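Local structure of o-succinylbenzoate synthase (Synechococcus elongatus, 2OZT) at residues A[57-60]-A[61-64]; A[170-174]-A[175-179]; A[179-182]-A[183-186]; A[285-288]-A[289-292]. The protein catalyses the metal-dependent dehydration of 2-succinyl-6-hydroxy-2,4-cyclohexadiene-1-carboxylate to 2-succinylbenzoate, a step on the way to phylloquinone. One frame throughout, in Å; residues are numbered along the deposited sequence. Where two conformers were deposited one is given.

Contact 1: A[57-60]-A[61-64]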
loop_
_atom_site.group_PDB
_atom_site.type_symbol
_atom_site.label_atom_id
_atom_site.label_comp_id
_atom_site.label_asym_id
_atom_site.label_seq_id
_atom_site.Cartn_x
_atom_site.Cartn_y
_atom_site.Cartn_z
ATOM N N THR A 57 -11.711 0.681 -11.870
ATOM C CA THR A 57 -10.861 0.941 -13.038
ATOM C C THR A 57 -10.680 2.440 -13.243
ATOM O O THR A 57 -11.533 3.228 -12.886
ATOM C CB THR A 57 -11.467 0.363 -14.345
ATOM O OG1 THR A 57 -12.704 1.038 -14.630
ATOM C CG2 THR A 57 -11.684 -1.176 -14.203
ATOM N N LEU A 58 -9.556 2.812 -13.830
ATOM C CA LEU A 58 -9.319 4.201 -14.126
ATOM C C LEU A 58 -10.425 4.698 -15.046
ATOM O O LEU A 58 -10.890 5.851 -14.915
ATOM C CB LEU A 58 -7.959 4.388 -14.769
ATOM C CG LEU A 58 -7.587 5.848 -15.024
ATOM C CD1 LEU A 58 -7.556 6.639 -13.705
ATOM C CD2 LEU A 58 -6.246 5.952 -15.749
ATOM N N ASN A 59 -10.868 3.894 -16.003
ATOM C CA ASN A 59 -11.974 4.373 -16.870
ATOM C C ASN A 59 -13.221 4.732 -16.106
ATOM O O ASN A 59 -13.910 5.733 -16.435
ATOM C CB ASN A 59 -12.294 3.320 -17.939
ATOM C CG ASN A 59 -11.225 3.242 -19.001
ATOM O OD1 ASN A 59 -10.291 4.044 -19.052
ATOM N ND2 ASN A 59 -11.331 2.208 -19.853
ATOM N N ALA A 60 -13.529 3.987 -15.063
ATOM C CA ALA A 60 -14.696 4.306 -14.258
ATOM C C ALA A 60 -14.482 5.605 -13.454
ATOM O O ALA A 60 -15.425 6.398 -13.253
ATOM C CB ALA A 60 -15.002 3.126 -13.306
ATOM N N ASP A 61 -13.259 5.849 -12.985
ATOM C CA ASP A 61 -12.937 7.084 -12.266
ATOM C C ASP A 61 -13.047 8.287 -13.222
ATOM O O ASP A 61 -13.492 9.399 -12.835
ATOM C CB ASP A 61 -11.522 7.022 -11.719
ATOM C CG ASP A 61 -11.368 5.987 -10.601
ATOM O OD1 ASP A 61 -12.328 5.775 -9.827
ATOM O OD2 ASP A 61 -10.259 5.443 -10.491
ATOM N N ILE A 62 -12.638 8.076 -14.478
ATOM C CA ILE A 62 -12.712 9.148 -15.495
ATOM C C ILE A 62 -14.171 9.501 -15.746
ATOM O O ILE A 62 -14.551 10.700 -15.765
ATOM C CB ILE A 62 -11.990 8.748 -16.836
ATOM C CG1 ILE A 62 -10.483 8.767 -16.639
ATOM C CG2 ILE A 62 -12.327 9.784 -17.948
ATOM C CD1 ILE A 62 -9.728 7.954 -17.681
ATOM N N ALA A 63 -15.007 8.487 -15.893
ATOM C CA ALA A 63 -16.436 8.714 -16.098
ATOM C C ALA A 63 -17.010 9.503 -14.909
ATOM O O ALA A 63 -17.766 10.457 -15.085
ATOM C CB ALA A 63 -17.162 7.422 -16.278
ATOM N N LEU A 64 -16.634 9.121 -13.690
ATOM C CA LEU A 64 -17.032 9.858 -12.497
ATOM C C LEU A 64 -16.628 11.305 -12.607
ATOM O O LEU A 64 -17.472 12.203 -12.380
ATOM C CB LEU A 64 -16.334 9.266 -11.257
ATOM C CG LEU A 64 -16.634 10.097 -10.002
ATOM C CD1 LEU A 64 -18.079 9.944 -9.488
ATOM C CD2 LEU A 64 -15.589 9.853 -8.935
#

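Contact 2: A[170-174]-A[175-179]. With PO4 (phosphate ion), chain C.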
loop_
_atom_site.group_PDB
_atom_site.type_symbol
_atom_site.label_atom_id
_atom_site.label_comp_id
_atom_site.label_asym_id
_atom_site.label_seq_id
_atom_site.Cartn_x
_atom_site.Cartn_y
_atom_site.Cartn_z
ATOM N N GLY A 170 0.086 -14.655 -2.555
ATOM C CA GLY A 170 -1.007 -15.564 -2.871
ATOM C C GLY A 170 -0.564 -16.756 -3.711
ATOM O O GLY A 170 -1.415 -17.399 -4.345
ATOM N N SER A 171 0.734 -17.064 -3.743
ATOM C CA SER A 171 1.224 -18.057 -4.698
ATOM C C SER A 171 1.287 -19.492 -4.176
ATOM O O SER A 171 1.603 -20.419 -4.963
ATOM C CB SER A 171 2.608 -17.640 -5.200
ATOM O OG SER A 171 3.542 -17.753 -4.172
ATOM N N TRP A 172 1.039 -19.720 -2.893
ATOM C CA TRP A 172 1.109 -21.099 -2.378
ATOM C C TRP A 172 -0.250 -21.749 -2.507
ATOM O O TRP A 172 -1.282 -21.100 -2.342
ATOM C CB TRP A 172 1.492 -21.113 -0.898
ATOM C CG TRP A 172 2.876 -20.674 -0.616
ATOM C CD1 TRP A 172 3.986 -20.734 -1.446
ATOM C CD2 TRP A 172 3.347 -20.186 0.648
ATOM N NE1 TRP A 172 5.091 -20.257 -0.774
ATOM C CE2 TRP A 172 4.733 -19.927 0.513
ATOM C CE3 TRP A 172 2.726 -19.928 1.875
ATOM C CZ2 TRP A 172 5.485 -19.374 1.555
ATOM C CZ3 TRP A 172 3.481 -19.446 2.915
ATOM C CH2 TRP A 172 4.863 -19.174 2.748
ATOM N N ASP A 173 -0.263 -23.061 -2.770
ATOM C CA ASP A 173 -1.501 -23.808 -2.530
ATOM C C ASP A 173 -1.627 -24.166 -1.047
ATOM O O ASP A 173 -0.735 -23.904 -0.252
ATOM C CB ASP A 173 -1.676 -25.021 -3.461
ATOM C CG ASP A 173 -0.632 -26.092 -3.285
ATOM O OD1 ASP A 173 -0.065 -26.282 -2.181
ATOM O OD2 ASP A 173 -0.408 -26.813 -4.293
ATOM N N ARG A 174 -2.776 -24.695 -0.670
ATOM C CA ARG A 174 -3.065 -24.841 0.733
ATOM C C ARG A 174 -2.091 -25.834 1.416
ATOM O O ARG A 174 -1.620 -25.596 2.517
ATOM C CB ARG A 174 -4.529 -25.267 0.941
ATOM C CG ARG A 174 -5.583 -24.191 0.578
ATOM C CD ARG A 174 -7.024 -24.734 0.637
ATOM N NE ARG A 174 -7.173 -25.732 -0.431
ATOM C CZ ARG A 174 -7.524 -27.004 -0.242
ATOM N NH1 ARG A 174 -7.842 -27.441 0.963
ATOM N NH2 ARG A 174 -7.564 -27.830 -1.288
ATOM N N ALA A 175 -1.778 -26.953 0.754
ATOM C CA ALA A 175 -0.895 -27.932 1.403
ATOM C C ALA A 175 0.509 -27.336 1.566
ATOM O O ALA A 175 1.155 -27.550 2.569
ATOM C CB ALA A 175 -0.838 -29.184 0.546
ATOM N N THR A 176 0.967 -26.598 0.552
ATOM C CA THR A 176 2.265 -25.908 0.618
ATOM C C THR A 176 2.321 -24.883 1.765
ATOM O O THR A 176 3.312 -24.806 2.485
ATOM C CB THR A 176 2.587 -25.211 -0.720
ATOM O OG1 THR A 176 2.702 -26.224 -1.729
ATOM C CG2 THR A 176 3.924 -24.400 -0.681
ATOM N N ALA A 177 1.263 -24.077 1.904
ATOM C CA ALA A 177 1.214 -23.102 2.978
ATOM C C ALA A 177 1.326 -23.814 4.315
ATOM O O ALA A 177 2.074 -23.410 5.205
ATOM C CB ALA A 177 -0.102 -22.312 2.916
ATOM N N ASN A 178 0.571 -24.895 4.469
ATOM C CA ASN A 178 0.609 -25.613 5.718
ATOM C C ASN A 178 2.000 -26.165 6.063
ATOM O O ASN A 178 2.437 -26.069 7.214
ATOM C CB ASN A 178 -0.450 -26.696 5.699
ATOM C CG ASN A 178 -0.971 -26.973 7.052
ATOM O OD1 ASN A 178 -2.015 -26.464 7.449
ATOM N ND2 ASN A 178 -0.226 -27.751 7.808
ATOM N N ARG A 179 2.693 -26.695 5.044
ATOM C CA ARG A 179 4.062 -27.212 5.247
ATOM C C ARG A 179 5.019 -26.068 5.630
ATOM O O ARG A 179 5.855 -26.214 6.528
ATOM C CB ARG A 179 4.551 -27.946 4.008
ATOM C CG ARG A 179 3.845 -29.303 3.821
ATOM C CD ARG A 179 4.657 -30.281 2.939
ATOM N NE ARG A 179 5.106 -29.634 1.695
ATOM C CZ ARG A 179 4.320 -29.378 0.649
ATOM N NH1 ARG A 179 3.040 -29.728 0.663
ATOM N NH2 ARG A 179 4.820 -28.766 -0.425
HETATM P P PO4 C . -5.421 -25.800 -3.697
HETATM O O1 PO4 C . -5.262 -25.150 -5.050
HETATM O O2 PO4 C . -6.907 -25.926 -3.461
HETATM O O3 PO4 C . -4.742 -27.166 -3.604
HETATM O O4 PO4 C . -4.895 -24.926 -2.596
HETATM O O HOH W 1 2.189 -24.144 -3.972
#

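Contact 3: A[179-182]-A[183-186]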
loop_
_atom_site.group_PDB
_atom_site.type_symbol
_atom_site.label_atom_id
_atom_site.label_comp_id
_atom_site.label_asym_id
_atom_site.label_seq_id
_atom_site.Cartn_x
_atom_site.Cartn_y
_atom_site.Cartn_z
ATOM N N ARG A 179 2.693 -26.695 5.044
ATOM C CA ARG A 179 4.062 -27.212 5.247
ATOM C C ARG A 179 5.019 -26.068 5.630
ATOM O O ARG A 179 5.855 -26.214 6.528
ATOM C CB ARG A 179 4.551 -27.946 4.008
ATOM C CG ARG A 179 3.845 -29.303 3.821
ATOM C CD ARG A 179 4.657 -30.281 2.939
ATOM N NE ARG A 179 5.106 -29.634 1.695
ATOM C CZ ARG A 179 4.320 -29.378 0.649
ATOM N NH1 ARG A 179 3.040 -29.728 0.663
ATOM N NH2 ARG A 179 4.820 -28.766 -0.425
ATOM N N TRP A 180 4.854 -24.895 4.989
ATOM C CA TRP A 180 5.649 -23.722 5.338
ATOM C C TRP A 180 5.438 -23.247 6.765
ATOM O O TRP A 180 6.394 -22.945 7.486
ATOM C CB TRP A 180 5.296 -22.577 4.394
ATOM C CG TRP A 180 6.313 -22.309 3.313
ATOM C CD1 TRP A 180 6.193 -22.593 1.992
ATOM C CD2 TRP A 180 7.560 -21.634 3.476
ATOM N NE1 TRP A 180 7.313 -22.135 1.300
ATOM C CE2 TRP A 180 8.159 -21.542 2.199
ATOM C CE3 TRP A 180 8.212 -21.070 4.575
ATOM C CZ2 TRP A 180 9.422 -20.911 2.001
ATOM C CZ3 TRP A 180 9.469 -20.482 4.380
ATOM C CH2 TRP A 180 10.030 -20.374 3.106
ATOM N N PHE A 181 4.186 -23.219 7.212
ATOM C CA PHE A 181 3.952 -22.787 8.571
ATOM C C PHE A 181 4.502 -23.768 9.599
ATOM O O PHE A 181 4.940 -23.353 10.654
ATOM C CB PHE A 181 2.477 -22.445 8.807
ATOM C CG PHE A 181 2.095 -21.111 8.203
ATOM C CD1 PHE A 181 2.628 -19.945 8.733
ATOM C CD2 PHE A 181 1.242 -21.034 7.119
ATOM C CE1 PHE A 181 2.321 -18.704 8.161
ATOM C CE2 PHE A 181 0.930 -19.814 6.550
ATOM C CZ PHE A 181 1.485 -18.652 7.064
ATOM N N ALA A 182 4.501 -25.045 9.241
ATOM C CA ALA A 182 5.061 -26.084 10.155
ATOM C C ALA A 182 6.578 -25.906 10.212
ATOM O O ALA A 182 7.175 -25.954 11.305
ATOM C CB ALA A 182 4.690 -27.455 9.687
ATOM N N TRP A 183 7.207 -25.651 9.061
ATOM C CA TRP A 183 8.647 -25.362 9.026
ATOM C C TRP A 183 8.983 -24.130 9.847
ATOM O O TRP A 183 9.963 -24.106 10.606
ATOM C CB TRP A 183 9.129 -25.147 7.592
ATOM C CG TRP A 183 10.640 -25.050 7.462
ATOM C CD1 TRP A 183 11.491 -26.073 7.171
ATOM C CD2 TRP A 183 11.450 -23.875 7.578
ATOM N NE1 TRP A 183 12.783 -25.610 7.093
ATOM C CE2 TRP A 183 12.794 -24.268 7.357
ATOM C CE3 TRP A 183 11.182 -22.533 7.852
ATOM C CZ2 TRP A 183 13.858 -23.375 7.420
ATOM C CZ3 TRP A 183 12.255 -21.624 7.903
ATOM C CH2 TRP A 183 13.577 -22.054 7.679
ATOM N N LEU A 184 8.166 -23.085 9.714
ATOM C CA LEU A 184 8.443 -21.845 10.431
ATOM C C LEU A 184 8.305 -22.024 11.944
ATOM O O LEU A 184 9.024 -21.399 12.722
ATOM C CB LEU A 184 7.543 -20.701 9.927
ATOM C CG LEU A 184 7.924 -20.120 8.565
ATOM C CD1 LEU A 184 6.772 -19.295 7.998
ATOM C CD2 LEU A 184 9.187 -19.228 8.624
ATOM N N ASP A 185 7.373 -22.871 12.352
ATOM C CA ASP A 185 7.258 -23.203 13.775
ATOM C C ASP A 185 8.542 -23.862 14.296
ATOM O O ASP A 185 9.011 -23.542 15.393
ATOM C CB ASP A 185 6.047 -24.085 14.032
ATOM C CG ASP A 185 5.822 -24.315 15.495
ATOM O OD1 ASP A 185 5.509 -23.331 16.201
ATOM O OD2 ASP A 185 6.007 -25.475 15.935
ATOM N N ARG A 186 9.122 -24.763 13.514
ATOM C CA ARG A 186 10.354 -25.438 13.926
ATOM C C ARG A 186 11.623 -24.580 13.819
ATOM O O ARG A 186 12.537 -24.719 14.645
ATOM C CB ARG A 186 10.574 -26.709 13.097
ATOM C CG ARG A 186 9.417 -27.703 13.108
ATOM C CD ARG A 186 9.816 -29.040 12.488
ATOM N NE ARG A 186 10.133 -28.933 11.061
ATOM C CZ ARG A 186 9.262 -29.141 10.080
ATOM N NH1 ARG A 186 8.007 -29.472 10.361
ATOM N NH2 ARG A 186 9.643 -29.013 8.820
HETATM O O HOH W 2 7.306 -28.303 6.835
#

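Contact 4: A[285-288]-A[289-292]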
loop_
_atom_site.group_PDB
_atom_site.type_symbol
_atom_site.label_atom_id
_atom_site.label_comp_id
_atom_site.label_asym_id
_atom_site.label_seq_id
_atom_site.Cartn_x
_atom_site.Cartn_y
_atom_site.Cartn_z
ATOM N N HIS A 285 1.009 12.928 5.076
ATOM C CA HIS A 285 0.275 13.853 5.942
ATOM C C HIS A 285 -0.671 13.072 6.858
ATOM O O HIS A 285 -0.796 13.372 8.053
ATOM C CB HIS A 285 -0.514 14.820 5.040
ATOM C CG HIS A 285 -1.560 15.632 5.754
ATOM N ND1 HIS A 285 -1.248 16.558 6.726
ATOM C CD2 HIS A 285 -2.911 15.642 5.648
ATOM C CE1 HIS A 285 -2.359 17.102 7.191
ATOM N NE2 HIS A 285 -3.383 16.573 6.548
ATOM N N LEU A 286 -1.419 12.127 6.288
ATOM C CA LEU A 286 -2.325 11.336 7.109
ATOM C C LEU A 286 -1.575 10.544 8.214
ATOM O O LEU A 286 -2.093 10.348 9.308
ATOM C CB LEU A 286 -3.099 10.347 6.224
ATOM C CG LEU A 286 -4.154 11.045 5.327
ATOM C CD1 LEU A 286 -4.556 10.151 4.168
ATOM C CD2 LEU A 286 -5.378 11.381 6.185
ATOM N N LEU A 287 -0.362 10.084 7.906
ATOM C CA LEU A 287 0.433 9.384 8.904
ATOM C C LEU A 287 0.807 10.248 10.103
ATOM O O LEU A 287 1.167 9.715 11.149
ATOM C CB LEU A 287 1.692 8.810 8.252
ATOM C CG LEU A 287 1.449 7.701 7.166
ATOM C CD1 LEU A 287 2.741 7.221 6.549
ATOM C CD2 LEU A 287 0.670 6.529 7.756
ATOM N N GLU A 288 0.740 11.579 9.969
ATOM C CA GLU A 288 0.982 12.434 11.157
ATOM C C GLU A 288 -0.141 12.215 12.184
ATOM O O GLU A 288 0.091 12.396 13.382
ATOM C CB GLU A 288 1.036 13.911 10.787
ATOM C CG GLU A 288 2.242 14.348 9.942
ATOM C CD GLU A 288 3.516 14.297 10.755
ATOM O OE1 GLU A 288 3.608 15.022 11.777
ATOM O OE2 GLU A 288 4.419 13.521 10.406
ATOM N N THR A 289 -1.328 11.865 11.710
ATOM C CA THR A 289 -2.432 11.486 12.610
ATOM C C THR A 289 -2.333 10.013 13.043
ATOM O O THR A 289 -2.355 9.726 14.241
ATOM C CB THR A 289 -3.773 11.816 11.986
ATOM O OG1 THR A 289 -3.891 13.261 11.852
ATOM C CG2 THR A 289 -4.937 11.257 12.850
ATOM N N TRP A 290 -2.213 9.083 12.084
ATOM C CA TRP A 290 -2.251 7.674 12.421
ATOM C C TRP A 290 -0.995 7.154 13.122
ATOM O O TRP A 290 -1.089 6.180 13.875
ATOM C CB TRP A 290 -2.514 6.836 11.154
ATOM C CG TRP A 290 -3.892 7.094 10.564
ATOM C CD1 TRP A 290 -5.059 7.313 11.252
ATOM C CD2 TRP A 290 -4.243 7.095 9.164
ATOM N NE1 TRP A 290 -6.114 7.457 10.355
ATOM C CE2 TRP A 290 -5.627 7.310 9.077
ATOM C CE3 TRP A 290 -3.519 6.880 7.984
ATOM C CZ2 TRP A 290 -6.300 7.369 7.849
ATOM C CZ3 TRP A 290 -4.197 6.899 6.762
ATOM C CH2 TRP A 290 -5.577 7.183 6.709
ATOM N N GLN A 291 0.149 7.799 12.903
ATOM C CA GLN A 291 1.408 7.480 13.608
ATOM C C GLN A 291 1.802 6.009 13.547
ATOM O O GLN A 291 1.685 5.262 14.525
ATOM C CB GLN A 291 1.330 7.931 15.067
ATOM C CG GLN A 291 1.103 9.439 15.137
ATOM C CD GLN A 291 2.340 10.205 15.404
ATOM O OE1 GLN A 291 3.198 9.768 16.162
ATOM N NE2 GLN A 291 2.466 11.373 14.772
ATOM N N PRO A 292 2.254 5.588 12.372
ATOM C CA PRO A 292 2.485 4.157 12.141
ATOM C C PRO A 292 3.540 3.566 13.083
ATOM O O PRO A 292 4.490 4.244 13.479
ATOM C CB PRO A 292 2.967 4.111 10.666
ATOM C CG PRO A 292 3.479 5.504 10.392
ATOM C CD PRO A 292 2.594 6.414 11.217
HETATM O O HOH W 3 -2.806 14.323 9.561
#

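Contact 1: A[57-60]-A[61-64]
Leu58 and Ile62 meet one turn apart on the packed side of helix 58-67, with Leu58 CG 4.0 Å from Ile62 CD1. The Ile62 branch reaches back along the helix because CG1 sits beside its own backbone N (chi1 -73°), which also brings CG1 to 3.4 Å from Leu58 O. That carbonyl oxygen is already bonded to Ile62 N at 2.9 Å, Ile62 N lying almost in line with the C=O bond of Leu58. Both side chains press on Ile9 and Ile31 of the antiparallel sheet. Asp61 is buried: its carboxylate bends back under the first turn, placing OD2 3.5 Å from Thr57 O, the acceptor for Asp61 N. Glu56 lies close by with like charge, which may raise the proton affinity of one of the two acids.

The solvent side is looser. Asn59 runs alongside Ile62, pointing the same way, yet OD1 gets no nearer than 4.2 Å to Ile62 CD1. At the start of the helix the exposed Thr57 turns OG1 onto Ala60 N, 3.1 Å away with an N-H···O angle of 150°. This is a threonine N-cap opening an amphipathic helix, laid by its apolar side on the sheet of the enolase-type N-terminal domain.

Contact 2: A[170-174]-A[175-179]
Asp173 is the N-cap of helix 174-187, which follows strand 163-167 in the enolase-type barrel domain, and is bonded by Thr176, three residues on. The capping bonds converge on one carboxylate oxygen. Asp173 OD1 takes Thr176 N at 2.9 Å, nearly in line with its C-O bond, and Thr176 OG1 at 2.8 Å, from 44° above the carboxylate plane. Asp173 CG stands between its own backbone N and carbonyl carbon (chi1 64°), which swings the carboxylate over the first turn. A water also joins the cap, accepting from Asp173 N and donating to Thr176 OG1. Two donors, together with the positive end of the helix, would be expected to keep this acid ionised.

The apolar contacts belong to Trp172. Thr176 CG2 rests over the face of its five-membered ring, 4.1 Å from the centroid in a CH-pi contact, while CE3 of the benzo ring lies 3.8 Å from Ala177 CB. Beyond the segments, Trp172 stacks on Trp180 and touches Val139 and Pro198.

The hydrogen bonds to an anion lie at the surface, where a phosphate, probably from the crystallisation liquor, sits at the helix start and is also held by Gln203. Arg174 N donates to phosphate O4 at 2.9 Å. Its side chain folds back at chi3 (-67°) to offer a guanidinium edge: Arg174 NE and NH2 both reach phosphate O2 at 3.0 Å.

Contact 3: A[179-182]-A[183-186]
Arg179 O is held by two donors: Trp183 N at 2.9 Å, the ordinary helical bond, and a water at 2.6 Å. The same water accepts from Arg186 NH2 at 3.1 Å, so it bridges two turns of helix 174-187 on its outer side. Arg186 can reach it because CG lies beside the backbone N (chi1 -55°) and the chain then bends at chi3, bringing the guanidinium back along the helix. One face of that flat group lies over Ala182 O, the oxygen 3.6 Å from the plane and off toward the rim. Ala182 O meanwhile accepts Arg186 N through a rather long bond of 3.2 Å, and NH1 hangs 3.9 Å from Ala182 CB.

On the other side the contact is oily. Leu184 sends CG to the edge of the Trp180 indole, near its plane, with CG 4.1 Å from Trp180 CE3; the two side chains run at a slant to each other. Trp180 itself has an unusual first torsion (chi1 -103°), and its benzo end comes near that of Trp183. Phe181 joins in more loosely, its CD1 4.3 Å from Leu184 CD1. Phe181 and Leu184 both rest on Val195 of strand 192-196, whereas Trp180 and Trp183 lean on helix 144-157. Asp185 points its carboxylate elsewhere, to the hydroxyl of Thr215.

The chemistry is thus divided: apolar groups seat the helix of this beta-alpha-beta unit against strand and neighbouring helix, while outside, the water bonded to Arg186 gives Arg179 O its second donor and the guanidinium's positive charge probably complements the Ala182 carbonyl dipole.

Contact 4: A[285-288]-A[289-292]
Leu286 and Trp290 lie side by side one turn apart, both pointing the same way from helix 277-290. Leu286 CB sits over the face of the indole, 4.1 Å from the centroid of the six-membered ring in a CH-pi contact, and CD1 follows along the same ring. Trp290 CG lies beside its backbone N (chi1 -65°), which lays the ring back over this turn. Leu287 approaches differently, its CD2 at the ring edge, 4.2 Å from Trp290 CE3. It also meets Pro292 at about a right angle, with Leu287 CB 3.9 Å from Pro292 CD. Outside, Trp290 NE1 bonds to Ser256, and the indole packs on Pro252 and Phe270.

At the end of the helix the polar bonds change pattern. Leu286 O takes both Trp290 N, at 3.1 Å in the carbonyl plane, and Thr289 N, which comes from above that plane. Gln291 has positive phi (53°), and its side chain bends at chi2 to send NE2 back to Glu288 O at 2.9 Å, with the oxygen near the amide plane. A water joins His285 O to Thr289 OG1. This is a helix C-terminus with a glutamine folded back on a last-turn carbonyl, and a proline following directly, on the outer helical layer of the enolase-type barrel.

Overall arrangement
Along the chain the four contacts follow in order. Contact 1 lies on helix 58-67 beside the antiparallel sheet. Contacts 2 and 3 are consecutive parts of helix 174-187, sharing Arg179, with centres 11 Å apart; they touch through Trp172 and Trp180. That helix links strands 163-167 and 192-196 of the parallel barrel sheet, which bring the magnesium ligands Asp167 and Glu196. Contact 4 ends helix 277-290, which follows strand 268-270, the last of that sheet; its centre is about 35 Å from those of contacts 2 and 3. Contact 1 is about 44 Å from contact 3, centre to centre: it belongs to the N-terminal domain, whereas contacts 2 to 4 lie on helices of the metal-binding barrel domain.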